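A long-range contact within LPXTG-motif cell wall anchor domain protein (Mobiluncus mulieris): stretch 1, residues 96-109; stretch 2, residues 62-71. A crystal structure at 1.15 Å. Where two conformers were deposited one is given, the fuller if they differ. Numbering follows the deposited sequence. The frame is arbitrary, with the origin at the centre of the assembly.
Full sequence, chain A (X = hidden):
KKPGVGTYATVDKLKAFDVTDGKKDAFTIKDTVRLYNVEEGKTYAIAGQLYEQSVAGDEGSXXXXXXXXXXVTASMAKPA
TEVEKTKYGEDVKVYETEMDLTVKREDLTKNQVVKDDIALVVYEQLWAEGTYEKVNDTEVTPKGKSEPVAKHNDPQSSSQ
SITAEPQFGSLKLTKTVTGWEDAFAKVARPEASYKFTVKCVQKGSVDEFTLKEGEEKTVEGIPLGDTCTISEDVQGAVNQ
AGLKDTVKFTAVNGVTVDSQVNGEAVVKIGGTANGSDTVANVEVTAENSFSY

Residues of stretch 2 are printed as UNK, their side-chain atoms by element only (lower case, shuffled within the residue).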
# COMPACT_ATOMS: atom_id res chain seq x y z
N GLU A 96 11.89 -18.80 -22.05
CA GLU A 96 11.27 -18.37 -20.80
C GLU A 96 11.55 -19.34 -19.66
O GLU A 96 11.52 -20.55 -19.85
CB GLU A 96 9.78 -18.22 -21.00
CG GLU A 96 9.05 -17.60 -19.82
CD GLU A 96 7.59 -17.40 -20.10
OE1 GLU A 96 7.21 -16.35 -20.67
OE2 GLU A 96 6.77 -18.24 -19.67
N THR A 97 11.88 -18.77 -18.51
CA THR A 97 11.94 -19.54 -17.26
C THR A 97 11.39 -18.64 -16.17
O THR A 97 10.82 -17.59 -16.45
CB THR A 97 13.37 -20.02 -17.00
OG1 THR A 97 13.37 -20.90 -15.87
CG2 THR A 97 14.34 -18.88 -16.76
N GLU A 98 11.45 -19.09 -14.91
CA GLU A 98 10.92 -18.26 -13.83
C GLU A 98 11.67 -18.45 -12.53
O GLU A 98 12.33 -19.48 -12.33
CB GLU A 98 9.44 -18.53 -13.60
CG GLU A 98 9.12 -19.94 -13.16
CD GLU A 98 7.63 -20.17 -13.03
OE1 GLU A 98 6.97 -20.36 -14.07
OE2 GLU A 98 7.13 -20.17 -11.89
N MET A 99 11.57 -17.45 -11.66
CA MET A 99 12.09 -17.54 -10.30
C MET A 99 11.12 -16.83 -9.36
O MET A 99 10.34 -15.98 -9.80
CB MET A 99 13.50 -16.96 -10.14
CG MET A 99 13.84 -15.78 -11.07
SD MET A 99 15.34 -14.88 -10.59
CE MET A 99 16.53 -16.23 -10.53
N ASP A 100 11.12 -17.23 -8.09
CA ASP A 100 10.29 -16.60 -7.07
C ASP A 100 11.08 -15.63 -6.23
O ASP A 100 12.22 -15.91 -5.85
CB ASP A 100 9.71 -17.67 -6.15
CG ASP A 100 8.60 -18.49 -6.79
OD1 ASP A 100 8.02 -18.10 -7.82
OD2 ASP A 100 8.23 -19.50 -6.14
N LEU A 101 10.47 -14.49 -5.92
CA LEU A 101 11.03 -13.49 -5.02
C LEU A 101 10.03 -13.26 -3.88
O LEU A 101 8.95 -12.70 -4.11
CB LEU A 101 11.31 -12.18 -5.77
CG LEU A 101 12.42 -12.25 -6.82
CD1 LEU A 101 12.37 -11.03 -7.73
CD2 LEU A 101 13.78 -12.35 -6.15
N THR A 102 10.38 -13.72 -2.69
CA THR A 102 9.45 -13.72 -1.56
C THR A 102 9.83 -12.63 -0.59
O THR A 102 10.96 -12.56 -0.11
CB THR A 102 9.40 -15.11 -0.93
OG1 THR A 102 8.89 -16.03 -1.91
CG2 THR A 102 8.50 -15.14 0.28
N VAL A 103 8.86 -11.77 -0.28
CA VAL A 103 9.05 -10.65 0.62
C VAL A 103 8.14 -10.79 1.84
O VAL A 103 6.95 -11.09 1.71
CB VAL A 103 8.86 -9.29 -0.11
CG1 VAL A 103 7.51 -9.19 -0.81
CG2 VAL A 103 9.09 -8.11 0.82
N LYS A 104 8.72 -10.57 3.02
CA LYS A 104 7.96 -10.57 4.26
C LYS A 104 7.09 -9.33 4.32
O LYS A 104 7.56 -8.23 4.04
CB LYS A 104 8.89 -10.61 5.47
CG LYS A 104 9.68 -11.91 5.59
CD LYS A 104 10.53 -11.94 6.85
CE LYS A 104 11.62 -10.88 6.84
NZ LYS A 104 12.65 -11.09 7.89
N ARG A 105 5.83 -9.49 4.69
CA ARG A 105 4.90 -8.36 4.77
C ARG A 105 5.45 -7.25 5.67
O ARG A 105 5.31 -6.07 5.33
CB ARG A 105 3.51 -8.79 5.23
CG ARG A 105 2.43 -7.75 4.96
CD ARG A 105 1.03 -8.34 5.12
NE ARG A 105 0.66 -8.47 6.52
CZ ARG A 105 0.27 -7.46 7.31
NH1 ARG A 105 -0.04 -7.71 8.57
NH2 ARG A 105 0.19 -6.21 6.86
N GLU A 106 6.09 -7.62 6.78
CA GLU A 106 6.65 -6.63 7.71
C GLU A 106 7.84 -5.84 7.16
O GLU A 106 8.10 -4.73 7.61
CB GLU A 106 7.01 -7.27 9.06
CG GLU A 106 8.16 -8.27 9.05
CD GLU A 106 8.68 -8.63 10.43
OE1 GLU A 106 8.16 -8.11 11.45
OE2 GLU A 106 9.62 -9.44 10.50
N ASP A 107 8.56 -6.39 6.18
CA ASP A 107 9.61 -5.63 5.48
C ASP A 107 9.05 -4.57 4.53
O ASP A 107 9.79 -3.67 4.12
CB ASP A 107 10.54 -6.58 4.70
CG ASP A 107 11.41 -7.42 5.61
OD1 ASP A 107 11.41 -7.20 6.84
OD2 ASP A 107 12.12 -8.30 5.09
N LEU A 108 7.77 -4.68 4.18
CA LEU A 108 7.06 -3.64 3.43
C LEU A 108 6.40 -2.62 4.35
O LEU A 108 6.52 -1.42 4.14
CB LEU A 108 6.03 -4.28 2.50
CG LEU A 108 6.61 -5.19 1.40
CD1 LEU A 108 5.49 -5.94 0.69
CD2 LEU A 108 7.43 -4.39 0.41
N THR A 109 5.68 -3.11 5.35
CA THR A 109 4.93 -2.22 6.24
C THR A 109 5.78 -1.57 7.33
O THR A 109 5.37 -0.55 7.90
CB THR A 109 3.80 -2.97 6.95
OG1 THR A 109 4.36 -3.97 7.82
CG2 THR A 109 2.84 -3.62 5.96
N UNK A 62 17.73 -4.39 -1.08
CA UNK A 62 16.93 -5.45 -1.68
C UNK A 62 16.00 -6.11 -0.66
O UNK A 62 16.43 -6.47 0.42
c UNK A 62 17.82 -6.51 -2.32
N UNK A 63 14.73 -6.24 -1.04
CA UNK A 63 13.71 -6.89 -0.22
C UNK A 63 13.76 -8.41 -0.37
O UNK A 63 13.37 -9.13 0.54
c UNK A 63 12.32 -6.39 -0.61
c UNK A 63 10.83 -4.43 -1.15
c UNK A 63 12.05 -4.90 -0.38
c UNK A 63 11.88 -4.64 1.11
N UNK A 64 14.18 -8.87 -1.55
CA UNK A 64 14.30 -10.29 -1.83
C UNK A 64 15.31 -10.43 -2.96
O UNK A 64 15.49 -9.52 -3.77
c UNK A 64 12.98 -10.84 -2.30
N UNK A 65 15.95 -11.60 -2.98
CA UNK A 65 16.93 -11.95 -4.01
C UNK A 65 16.79 -13.42 -4.36
O UNK A 65 16.47 -14.23 -3.50
c UNK A 65 18.75 -10.32 -3.16
n UNK A 65 22.12 -8.93 -2.01
c UNK A 65 18.35 -11.74 -3.49
c UNK A 65 20.66 -8.92 -2.31
c UNK A 65 20.17 -10.32 -2.63
N UNK A 66 17.03 -13.78 -5.61
CA UNK A 66 17.07 -15.17 -6.05
C UNK A 66 18.10 -15.33 -7.15
O UNK A 66 18.28 -14.42 -7.98
c UNK A 66 15.73 -15.61 -6.60
N UNK A 67 18.75 -16.48 -7.22
CA UNK A 67 19.71 -16.76 -8.31
C UNK A 67 19.68 -18.23 -8.60
O UNK A 67 19.37 -19.03 -7.71
c UNK A 67 21.11 -16.30 -7.94
N UNK A 68 19.96 -18.60 -9.84
CA UNK A 68 19.98 -20.00 -10.27
C UNK A 68 20.71 -20.12 -11.60
O UNK A 68 21.07 -19.11 -12.21
o UNK A 68 18.60 -21.99 -10.65
c UNK A 68 17.73 -19.90 -11.51
c UNK A 68 18.55 -20.58 -10.40
N UNK A 69 20.94 -21.35 -12.05
CA UNK A 69 21.48 -21.62 -13.37
C UNK A 69 20.39 -22.19 -14.26
O UNK A 69 19.45 -22.84 -13.77
o UNK A 69 22.38 -23.70 -12.55
c UNK A 69 23.90 -21.85 -12.76
c UNK A 69 22.69 -22.56 -13.33
N UNK A 70 20.51 -21.91 -15.56
CA UNK A 70 19.54 -22.33 -16.58
C UNK A 70 20.29 -22.85 -17.80
O UNK A 70 21.10 -22.14 -18.38
c UNK A 70 17.78 -21.57 -18.21
c UNK A 70 18.69 -21.15 -17.06
c UNK A 70 17.87 -20.56 -15.92
N UNK A 71 20.02 -24.09 -18.19
CA UNK A 71 20.55 -24.65 -19.42
C UNK A 71 19.49 -24.47 -20.48
O UNK A 71 18.42 -25.04 -20.42
n UNK A 71 23.75 -29.71 -21.28
c UNK A 71 23.13 -28.39 -21.49
c UNK A 71 21.72 -26.60 -20.49
c UNK A 71 22.29 -27.99 -20.30
c UNK A 71 20.95 -26.11 -19.27
O HOH W 1 11.68 -9.53 2.69

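Position 62 carries a single side-chain carbon, which lies 8.1 Å or more from stretch 1; one carbon beyond CA defines Ala62, which only leads into the contact. At position 63 there are four carbons, forked at the second. The first of them packs against Val103, and both ends of the fork approach the helix that follows the strand of stretch 1, one at Leu108 and the other at Asp107. This is Leu63: its CB lies 3.9 Å from Val103 CG2, Leu63 CD1 lies 3.7 Å from Leu108 CD2, and Leu63 CD2 lies 3.8 Å from Asp107 O.

Position 64 again has one carbon, pointing toward stretch 1, with CB 3.4 Å from Thr102 O and 4.1 Å from Leu101 CB. This is Ala64, and Ala64 CA is 5.6 Å from Leu101 CA, so the backbones run close here. Position 65 shows four carbons in a row ending in nitrogen, directed away from stretch 1: Lys65. Its side chain takes little part, but Leu101 CD2 reaches its backbone, 3.7 Å from Lys65 C.

The single carbon at position 66 turns back toward stretch 1, with CB 3.6 Å from Asp100 O, 3.8 Å from Leu101 CD2 and 4.1 Å from Met99 CE; it belongs to Ala66. Position 67 also has one carbon, but it points away, and the residue, Ala67, meets Met99 CE through its CA at 3.9 Å.

At position 68 one carbon carries an oxygen and a carbon, and the terminal carbon meets Met99. The pattern is that of Thr68, whose CG2 is 4.0 Å from Met99 CE. Position 69 has the same branched pattern, Thr69, but is out of reach. Position 70 has three carbons, one bearing the other two, and one of the two end carbons packs against Thr97. This is Val70, whose CG2 is 4.0 Å from Thr97 CG2. Position 71, four carbons in a row ending in nitrogen, is Lys71, extended and remote.

The two strands run nearly antiparallel, at 158°, yet no direct hydrogen bond joins the stretches. Side-chain packing holds them instead, burying 527 Å² in all. The small side chains of Ala64 and Ala66 let Leu101 and Met99 lie against the backbone of stretch 2, while Leu63 fills the space beside Val103 and the helix. The separation widens toward the far end, where the CA atoms of Thr97 and Val70 are 8.1 Å apart. A water adds a polar link near Leu63: it donates to Leu63 O (2.8 Å from its O) and to Asp107 OD2 (2.7 Å), and accepts from Lys104 N (3.2 Å).

Stretch 2 62-71: ALAKAATTVK
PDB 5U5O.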